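PDB 7P18: 3-oxosteroid 1-dehydrogenase from Sterolibacterium denitrificans, which probably catalyses the FAD-dependent 1,2-dehydrogenation of 3-oxosteroids, introducing a double bond into ring A and passing the electrons on to an acceptor. Local coordinates for residues D40-A52 against G207-A219. Numbering follows the deposited sequence. Where two conformers were deposited one is given.
Sequences DKYGGTSAVSGGA and GLGNAMAAGLRHA. With FAD (flavin-adenine dinucleotide), chain C.
Three groups crowd Ser46 O: Ser49 OG donates to it at 2.6 Å, Ser49 N adds a backbone bond, and from helix 208-222 comes Gly209 CA, through a CA-H...O contact. Ser49 OG reaches that oxygen because chi1 (77°) sets it between its own backbone N and carbonyl carbon; there it also accepts from Gly51 N, forming an ST turn. Two hydrogen bonds cross between the segments. Gly209 N donates to Ser49 O over 2.7 Å in a bent bond, from above the carbonyl plane. Asn210 ND2 likewise comes from above the carbonyl plane to Ala47 O at 2.9 Å; ND2 also donates to Arg150 O, its stronger partner, while OD1 takes Arg206 NH2. Gly51 and Gly209, both without side chains, bring their CA atoms to 3.6 Å. Residues 40-52 follow strand 33-36 of the Rossmann-type FAD-binding fold, and their far side holds the cofactor: Thr45 and Ser46 bind one phosphate through backbone N and hydroxyl, Ala52 N donates to flavin O4 and Ala52 O accepts from N3. In one of its two conformers Met212, extended to SD and then bent at chi3, lays its methyl against Ser46 CB and its sulfur beside Gly51 CA. Ala47 CB meets Ala213 CB at 3.7 Å. Farther along the helix Arg217 crosses Tyr42 at about a right angle, with CD 3.5 Å from the ring centroid in a CH-pi contact. Its guanidinium stands 81° to the ring, its edge toward Tyr42 CD2, while Tyr42 OH is hydrogen-bonded to Glu145 O.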
ATOM      1  N   ASP A  40      14.322 -11.896   7.841  1.00 28.12           N
ATOM      2  CA  ASP A  40      14.054 -13.314   8.190  1.00 29.37           C
ATOM      3  C   ASP A  40      12.767 -13.772   7.512  1.00 27.70           C
ATOM      4  O   ASP A  40      12.459 -14.958   7.626  1.00 30.46           O
ATOM      5  CB  ASP A  40      13.937 -13.484   9.719  1.00 32.39           C
ATOM      6  CG  ASP A  40      12.896 -12.590  10.366  1.00 35.72           C
ATOM      7  OD1 ASP A  40      12.888 -11.358  10.096  1.00 39.88           O
ATOM      8  OD2 ASP A  40      12.076 -13.115  11.116  1.00 45.00           O
ATOM      9  N   LYS A  41      12.040 -12.871   6.821  1.00 28.42           N
ATOM     10  CA  LYS A  41      10.735 -13.212   6.185  1.00 25.55           C
ATOM     11  C   LYS A  41      10.750 -12.746   4.714  1.00 23.57           C
ATOM     12  O   LYS A  41      11.420 -11.754   4.438  1.00 23.64           O
ATOM     13  CB  LYS A  41       9.563 -12.543   6.900  1.00 26.57           C
ATOM     14  CG  LYS A  41       9.432 -12.789   8.404  1.00 28.06           C
ATOM     15  CD  LYS A  41       9.036 -14.217   8.751  1.00 28.07           C
ATOM     16  CE  LYS A  41       9.017 -14.495  10.248  1.00 29.45           C
ATOM     17  NZ  LYS A  41       8.792 -15.944  10.500  1.00 30.40           N
ATOM     18  N   TYR A  42      10.028 -13.432   3.826  1.00 25.58           N
ATOM     19  CA  TYR A  42       9.808 -12.975   2.421  1.00 25.70           C
ATOM     20  C   TYR A  42       8.488 -12.190   2.352  1.00 25.27           C
ATOM     21  O   TYR A  42       7.582 -12.428   3.187  1.00 25.38           O
ATOM     22  CB  TYR A  42       9.827 -14.123   1.414  1.00 25.59           C
ATOM     23  CG  TYR A  42       8.846 -15.235   1.662  1.00 30.53           C
ATOM     24  CD1 TYR A  42       7.538 -15.134   1.225  1.00 28.45           C
ATOM     25  CD2 TYR A  42       9.222 -16.395   2.333  1.00 28.99           C
ATOM     26  CE1 TYR A  42       6.628 -16.145   1.453  1.00 27.23           C
ATOM     27  CE2 TYR A  42       8.311 -17.414   2.564  1.00 25.83           C
ATOM     28  CZ  TYR A  42       7.014 -17.287   2.121  1.00 25.06           C
ATOM     29  OH  TYR A  42       6.103 -18.267   2.313  1.00 29.21           O
ATOM     30  N   GLY A  43       8.386 -11.270   1.387  1.00 24.60           N
ATOM     31  CA  GLY A  43       7.109 -10.603   1.064  1.00 25.02           C
ATOM     32  C   GLY A  43       7.111  -9.124   1.351  1.00 25.18           C
ATOM     33  O   GLY A  43       6.402  -8.414   0.629  1.00 25.62           O
ATOM     34  N   GLY A  44       7.888  -8.644   2.332  1.00 24.96           N
ATOM     35  CA  GLY A  44       8.016  -7.198   2.618  1.00 24.58           C
ATOM     36  C   GLY A  44       6.679  -6.513   2.852  1.00 23.59           C
ATOM     37  O   GLY A  44       5.735  -7.181   3.316  1.00 24.74           O
ATOM     38  N   THR A  45       6.573  -5.222   2.528  1.00 22.39           N
ATOM     39  CA  THR A  45       5.303  -4.452   2.696  1.00 23.50           C
ATOM     40  C   THR A  45       4.222  -5.120   1.852  1.00 23.86           C
ATOM     41  O   THR A  45       3.050  -5.095   2.244  1.00 21.90           O
ATOM     42  CB  THR A  45       5.455  -2.982   2.305  1.00 22.08           C
ATOM     43  OG1 THR A  45       6.684  -2.441   2.814  1.00 23.94           O
ATOM     44  CG2 THR A  45       4.273  -2.171   2.780  1.00 20.83           C
ATOM     45  N   SER A  46       4.619  -5.714   0.721  1.00 23.80           N
ATOM     46  CA  SER A  46       3.667  -6.337  -0.223  1.00 22.23           C
ATOM     47  C   SER A  46       2.807  -7.341   0.566  1.00 21.89           C
ATOM     48  O   SER A  46       1.567  -7.368   0.408  1.00 23.78           O
ATOM     49  CB  SER A  46       4.457  -6.969  -1.370  1.00 21.91           C
ATOM     50  OG  SER A  46       5.235  -6.001  -2.075  1.00 20.86           O
ATOM     51  N   ALA A  47       3.453  -8.131   1.418  1.00 22.01           N
ATOM     52  CA  ALA A  47       2.805  -9.229   2.172  1.00 23.74           C
ATOM     53  C   ALA A  47       1.749  -8.695   3.148  1.00 25.69           C
ATOM     54  O   ALA A  47       0.780  -9.433   3.407  1.00 27.80           O
ATOM     55  CB  ALA A  47       3.866 -10.035   2.869  1.00 23.52           C
ATOM     56  N   VAL A  48       1.928  -7.483   3.687  1.00 24.80           N
ATOM     57  CA  VAL A  48       1.016  -6.899   4.710  1.00 24.41           C
ATOM     58  C   VAL A  48       0.033  -5.925   4.058  1.00 24.93           C
ATOM     59  O   VAL A  48      -0.675  -5.224   4.776  1.00 24.53           O
ATOM     60  CB  VAL A  48       1.825  -6.277   5.875  1.00 25.18           C
ATOM     61  CG1 VAL A  48       2.703  -7.323   6.533  1.00 24.65           C
ATOM     62  CG2 VAL A  48       2.632  -5.065   5.472  1.00 26.71           C
ATOM     63  N   SER A  49      -0.042  -5.917   2.722  1.00 24.59           N
ATOM     64  CA  SER A  49      -0.831  -4.953   1.936  1.00 22.49           C
ATOM     65  C   SER A  49      -2.202  -5.531   1.624  1.00 22.33           C
ATOM     66  O   SER A  49      -2.456  -6.681   2.002  1.00 23.95           O
ATOM     67  CB  SER A  49      -0.087  -4.583   0.667  1.00 23.27           C
ATOM     68  OG  SER A  49      -0.189  -5.606  -0.292  1.00 21.84           O
ATOM     69  N   GLY A  50      -3.017  -4.781   0.892  1.00 21.46           N
ATOM     70  CA  GLY A  50      -4.287  -5.275   0.335  1.00 20.90           C
ATOM     71  C   GLY A  50      -4.106  -6.186  -0.848  1.00 21.98           C
ATOM     72  O   GLY A  50      -5.097  -6.825  -1.253  1.00 23.83           O
ATOM     73  N   GLY A  51      -2.903  -6.229  -1.427  1.00 22.55           N
ATOM     74  CA  GLY A  51      -2.584  -7.089  -2.564  1.00 21.79           C
ATOM     75  C   GLY A  51      -3.278  -6.621  -3.834  1.00 20.26           C
ATOM     76  O   GLY A  51      -3.221  -7.363  -4.825  1.00 23.79           O
ATOM     77  N   ALA A  52      -3.882  -5.435  -3.838  1.00 22.11           N
ATOM     78  CA  ALA A  52      -4.612  -4.908  -5.003  1.00 21.25           C
ATOM     79  C   ALA A  52      -3.621  -4.407  -6.046  1.00 22.02           C
ATOM     80  O   ALA A  52      -2.577  -3.849  -5.659  1.00 21.58           O
ATOM     81  CB  ALA A  52      -5.540  -3.828  -4.565  1.00 22.71           C
ATOM     82  N   GLY A 207      -5.442 -14.073   2.388  1.00 27.99           N
ATOM     83  CA  GLY A 207      -6.107 -13.043   1.577  1.00 25.12           C
ATOM     84  C   GLY A 207      -5.222 -11.839   1.349  1.00 26.86           C
ATOM     85  O   GLY A 207      -4.143 -11.736   1.984  1.00 24.41           O
ATOM     86  N   LEU A 208      -5.656 -10.963   0.453  1.00 24.82           N
ATOM     87  CA  LEU A 208      -5.063  -9.622   0.253  1.00 23.02           C
ATOM     88  C   LEU A 208      -3.584  -9.792  -0.072  1.00 21.66           C
ATOM     89  O   LEU A 208      -3.268 -10.708  -0.835  1.00 21.26           O
ATOM     90  CB  LEU A 208      -5.303  -8.793   1.512  1.00 25.14           C
ATOM     91  CG  LEU A 208      -6.758  -8.715   1.958  1.00 27.80           C
ATOM     92  CD1 LEU A 208      -6.865  -7.886   3.237  1.00 33.10           C
ATOM     93  CD2 LEU A 208      -7.668  -8.145   0.880  1.00 27.29           C
ATOM     94  N   GLY A 209      -2.708  -8.940   0.465  1.00 22.74           N
ATOM     95  CA  GLY A 209      -1.268  -8.994   0.149  1.00 21.75           C
ATOM     96  C   GLY A 209      -0.657 -10.286   0.615  1.00 21.90           C
ATOM     97  O   GLY A 209       0.371 -10.704   0.087  1.00 24.20           O
ATOM     98  N   ASN A 210      -1.233 -10.928   1.631  1.00 24.66           N
ATOM     99  CA  ASN A 210      -0.687 -12.218   2.126  1.00 23.27           C
ATOM    100  C   ASN A 210      -0.959 -13.309   1.086  1.00 26.43           C
ATOM    101  O   ASN A 210      -0.091 -14.186   0.883  1.00 28.06           O
ATOM    102  CB  ASN A 210      -1.264 -12.532   3.512  1.00 28.28           C
ATOM    103  CG  ASN A 210      -0.195 -12.801   4.555  1.00 28.80           C
ATOM    104  OD1 ASN A 210      -0.380 -13.683   5.369  1.00 26.97           O
ATOM    105  ND2 ASN A 210       0.900 -12.061   4.550  1.00 21.87           N
ATOM    106  N   ALA A 211      -2.107 -13.285   0.405  1.00 25.29           N
ATOM    107  CA  ALA A 211      -2.370 -14.228  -0.715  1.00 26.24           C
ATOM    108  C   ALA A 211      -1.368 -13.972  -1.836  1.00 23.75           C
ATOM    109  O   ALA A 211      -0.814 -14.891  -2.400  1.00 25.40           O
ATOM    110  CB  ALA A 211      -3.782 -14.114  -1.215  1.00 26.54           C
ATOM    111  N   MET A 212      -1.133 -12.704  -2.133  0.61 26.77           N
ATOM    112  CA  MET A 212      -0.210 -12.289  -3.208  0.61 24.22           C
ATOM    113  C   MET A 212       1.203 -12.822  -2.912  0.61 25.49           C
ATOM    114  O   MET A 212       1.788 -13.477  -3.784  0.61 22.81           O
ATOM    115  CB  MET A 212      -0.221 -10.762  -3.320  0.61 26.22           C
ATOM    116  CG  MET A 212       0.711 -10.214  -4.367  0.61 23.60           C
ATOM    117  SD  MET A 212       0.597  -8.423  -4.417  0.61 24.37           S
ATOM    118  CE  MET A 212       1.357  -8.013  -2.860  0.61 26.65           C
ATOM    119  N   ALA A 213       1.739 -12.551  -1.718  1.00 25.10           N
ATOM    120  CA  ALA A 213       3.104 -12.945  -1.327  1.00 24.25           C
ATOM    121  C   ALA A 213       3.219 -14.468  -1.219  1.00 23.32           C
ATOM    122  O   ALA A 213       4.217 -15.031  -1.718  1.00 23.86           O
ATOM    123  CB  ALA A 213       3.509 -12.241  -0.053  1.00 28.68           C
ATOM    124  N   ALA A 214       2.243 -15.137  -0.627  1.00 26.12           N
ATOM    125  CA  ALA A 214       2.218 -16.624  -0.555  1.00 25.56           C
ATOM    126  C   ALA A 214       2.213 -17.211  -1.966  1.00 27.14           C
ATOM    127  O   ALA A 214       3.028 -18.125  -2.267  1.00 31.28           O
ATOM    128  CB  ALA A 214       0.976 -17.062   0.185  1.00 27.84           C
ATOM    129  N   GLY A 215       1.298 -16.709  -2.810  1.00 27.66           N
ATOM    130  CA  GLY A 215       1.164 -17.212  -4.203  1.00 25.18           C
ATOM    131  C   GLY A 215       2.439 -17.023  -5.000  1.00 26.08           C
ATOM    132  O   GLY A 215       2.822 -17.940  -5.724  1.00 26.88           O
ATOM    133  N   LEU A 216       3.118 -15.872  -4.870  1.00 27.44           N
ATOM    134  CA  LEU A 216       4.367 -15.620  -5.637  1.00 24.38           C
ATOM    135  C   LEU A 216       5.480 -16.500  -5.058  1.00 26.17           C
ATOM    136  O   LEU A 216       6.309 -17.038  -5.838  1.00 25.40           O
ATOM    137  CB  LEU A 216       4.711 -14.132  -5.604  1.00 24.21           C
ATOM    138  CG  LEU A 216       3.754 -13.236  -6.405  1.00 24.05           C
ATOM    139  CD1 LEU A 216       3.996 -11.762  -6.078  1.00 26.12           C
ATOM    140  CD2 LEU A 216       3.940 -13.478  -7.901  1.00 25.08           C
ATOM    141  N   ARG A 217       5.490 -16.704  -3.739  1.00 28.06           N
ATOM    142  CA  ARG A 217       6.514 -17.597  -3.137  1.00 27.02           C
ATOM    143  C   ARG A 217       6.332 -19.002  -3.713  1.00 27.54           C
ATOM    144  O   ARG A 217       7.320 -19.623  -4.076  1.00 28.06           O
ATOM    145  CB  ARG A 217       6.452 -17.603  -1.612  1.00 25.89           C
ATOM    146  CG  ARG A 217       7.535 -18.481  -1.000  1.00 29.37           C
ATOM    147  CD  ARG A 217       8.883 -17.841  -1.126  1.00 31.22           C
ATOM    148  NE  ARG A 217      10.019 -18.656  -0.713  1.00 34.70           N
ATOM    149  CZ  ARG A 217      10.648 -19.555  -1.471  1.00 32.24           C
ATOM    150  NH1 ARG A 217      10.232 -19.834  -2.696  1.00 32.14           N
ATOM    151  NH2 ARG A 217      11.676 -20.216  -0.974  1.00 32.48           N
ATOM    152  N   HIS A 218       5.100 -19.463  -3.795  1.00 28.06           N
ATOM    153  CA  HIS A 218       4.736 -20.797  -4.329  1.00 30.00           C
ATOM    154  C   HIS A 218       5.214 -20.932  -5.779  1.00 30.09           C
ATOM    155  O   HIS A 218       5.817 -21.942  -6.106  1.00 30.57           O
ATOM    156  CB  HIS A 218       3.241 -21.028  -4.191  1.00 32.42           C
ATOM    157  CG  HIS A 218       2.827 -22.362  -4.714  1.00 37.94           C
ATOM    158  ND1 HIS A 218       3.077 -23.547  -4.017  1.00 42.28           N
ATOM    159  CD2 HIS A 218       2.208 -22.717  -5.861  1.00 34.51           C
ATOM    160  CE1 HIS A 218       2.622 -24.571  -4.725  1.00 35.97           C
ATOM    161  NE2 HIS A 218       2.100 -24.083  -5.863  1.00 40.09           N
ATOM    162  N   ALA A 219       5.006 -19.910  -6.611  1.00 28.40           N
ATOM    163  CA  ALA A 219       5.501 -19.861  -8.001  1.00 28.36           C
ATOM    164  C   ALA A 219       7.020 -20.051  -8.049  1.00 30.06           C
ATOM    165  O   ALA A 219       7.504 -20.796  -8.917  1.00 31.35           O
ATOM    166  CB  ALA A 219       5.104 -18.555  -8.670  1.00 29.98           C
TER
HETATM  167  PA  FAD C 601       8.359  -4.313  -0.335  1.00 22.25           P
HETATM  168  O1A FAD C 601       7.080  -5.022  -0.598  1.00 20.93           O
HETATM  169  O2A FAD C 601       8.418  -3.701   1.039  1.00 21.24           O
HETATM  170  O5B FAD C 601       9.529  -5.361  -0.538  1.00 22.27           O
HETATM  171  C5B FAD C 601      10.901  -4.919  -0.365  1.00 21.40           C
HETATM  172  C4B FAD C 601      11.681  -6.048   0.236  1.00 20.82           C
HETATM  173  O4B FAD C 601      13.100  -5.761   0.100  1.00 24.47           O
HETATM  174  C3B FAD C 601      11.435  -6.307   1.737  1.00 22.05           C
HETATM  175  O3B FAD C 601      11.161  -7.682   1.983  1.00 22.28           O
HETATM  176  C2B FAD C 601      12.734  -5.836   2.398  1.00 24.19           C
HETATM  177  O2B FAD C 601      12.972  -6.451   3.657  1.00 23.55           O
HETATM  178  C1B FAD C 601      13.757  -6.101   1.293  1.00 23.41           C
HETATM  179  N9A FAD C 601      14.999  -5.336   1.411  1.00 24.23           N
HETATM  180  C8A FAD C 601      15.191  -4.074   1.898  1.00 22.74           C
HETATM  181  N7A FAD C 601      16.476  -3.735   1.949  1.00 24.82           N
HETATM  182  C5A FAD C 601      17.147  -4.830   1.418  1.00 22.91           C
HETATM  183  C6A FAD C 601      18.515  -5.095   1.189  1.00 22.67           C
HETATM  184  N6A FAD C 601      19.511  -4.271   1.536  1.00 22.78           N
HETATM  185  N1A FAD C 601      18.830  -6.290   0.647  1.00 22.24           N
HETATM  186  C2A FAD C 601      17.841  -7.134   0.342  1.00 23.26           C
HETATM  187  N3A FAD C 601      16.529  -7.028   0.578  1.00 23.85           N
HETATM  188  C4A FAD C 601      16.247  -5.820   1.099  1.00 24.95           C
HETATM  189  N1  FAD C 601      -0.293  -0.778  -2.458  1.00 21.16           N
HETATM  190  C2  FAD C 601      -1.077  -1.186  -3.482  1.00 23.27           C
HETATM  191  O2  FAD C 601      -0.806  -0.875  -4.656  1.00 21.63           O
HETATM  192  N3  FAD C 601      -2.148  -1.961  -3.281  1.00 21.91           N
HETATM  193  C4  FAD C 601      -2.685  -2.164  -2.026  1.00 24.80           C
HETATM  194  O4  FAD C 601      -3.601  -2.971  -1.907  1.00 23.17           O
HETATM  195  C4X FAD C 601      -1.921  -1.729  -0.909  1.00 24.67           C
HETATM  196  N5  FAD C 601      -2.380  -1.938   0.314  1.00 24.67           N
HETATM  197  C5X FAD C 601      -1.575  -1.572   1.367  1.00 22.08           C
HETATM  198  C6  FAD C 601      -1.996  -1.869   2.684  1.00 25.62           C
HETATM  199  C7  FAD C 601      -1.170  -1.649   3.778  1.00 25.05           C
HETATM  200  C7M FAD C 601      -1.628  -2.004   5.177  1.00 24.43           C
HETATM  201  C8  FAD C 601       0.134  -1.170   3.560  1.00 23.71           C
HETATM  202  C8M FAD C 601       1.072  -0.946   4.733  1.00 27.91           C
HETATM  203  C9  FAD C 601       0.526  -0.797   2.289  1.00 22.55           C
HETATM  204  C9A FAD C 601      -0.285  -1.035   1.163  1.00 23.19           C
HETATM  205  N10 FAD C 601       0.095  -0.686  -0.143  1.00 22.20           N
HETATM  206  C10 FAD C 601      -0.695  -1.048  -1.227  1.00 23.65           C
HETATM  207  C1' FAD C 601       1.443  -0.179  -0.421  1.00 20.37           C
HETATM  208  C2' FAD C 601       2.359  -1.347  -0.848  1.00 20.47           C
HETATM  209  O2' FAD C 601       2.358  -2.419   0.094  1.00 19.97           O
HETATM  210  C3' FAD C 601       3.809  -0.905  -1.108  1.00 19.24           C
HETATM  211  O3' FAD C 601       3.867   0.365  -1.761  1.00 20.05           O
HETATM  212  C4' FAD C 601       4.563  -1.965  -1.884  1.00 20.17           C
HETATM  213  O4' FAD C 601       4.432  -3.194  -1.183  1.00 21.86           O
HETATM  214  C5' FAD C 601       6.026  -1.646  -2.107  1.00 20.20           C
HETATM  215  O5' FAD C 601       6.591  -2.800  -2.757  1.00 20.79           O
HETATM  216  P   FAD C 601       8.167  -2.932  -2.921  1.00 21.66           P
HETATM  217  O1P FAD C 601       8.314  -4.231  -3.589  1.00 21.93           O
HETATM  218  O2P FAD C 601       8.792  -1.712  -3.430  1.00 20.91           O
HETATM  219  O3P FAD C 601       8.680  -3.120  -1.378  1.00 22.35           O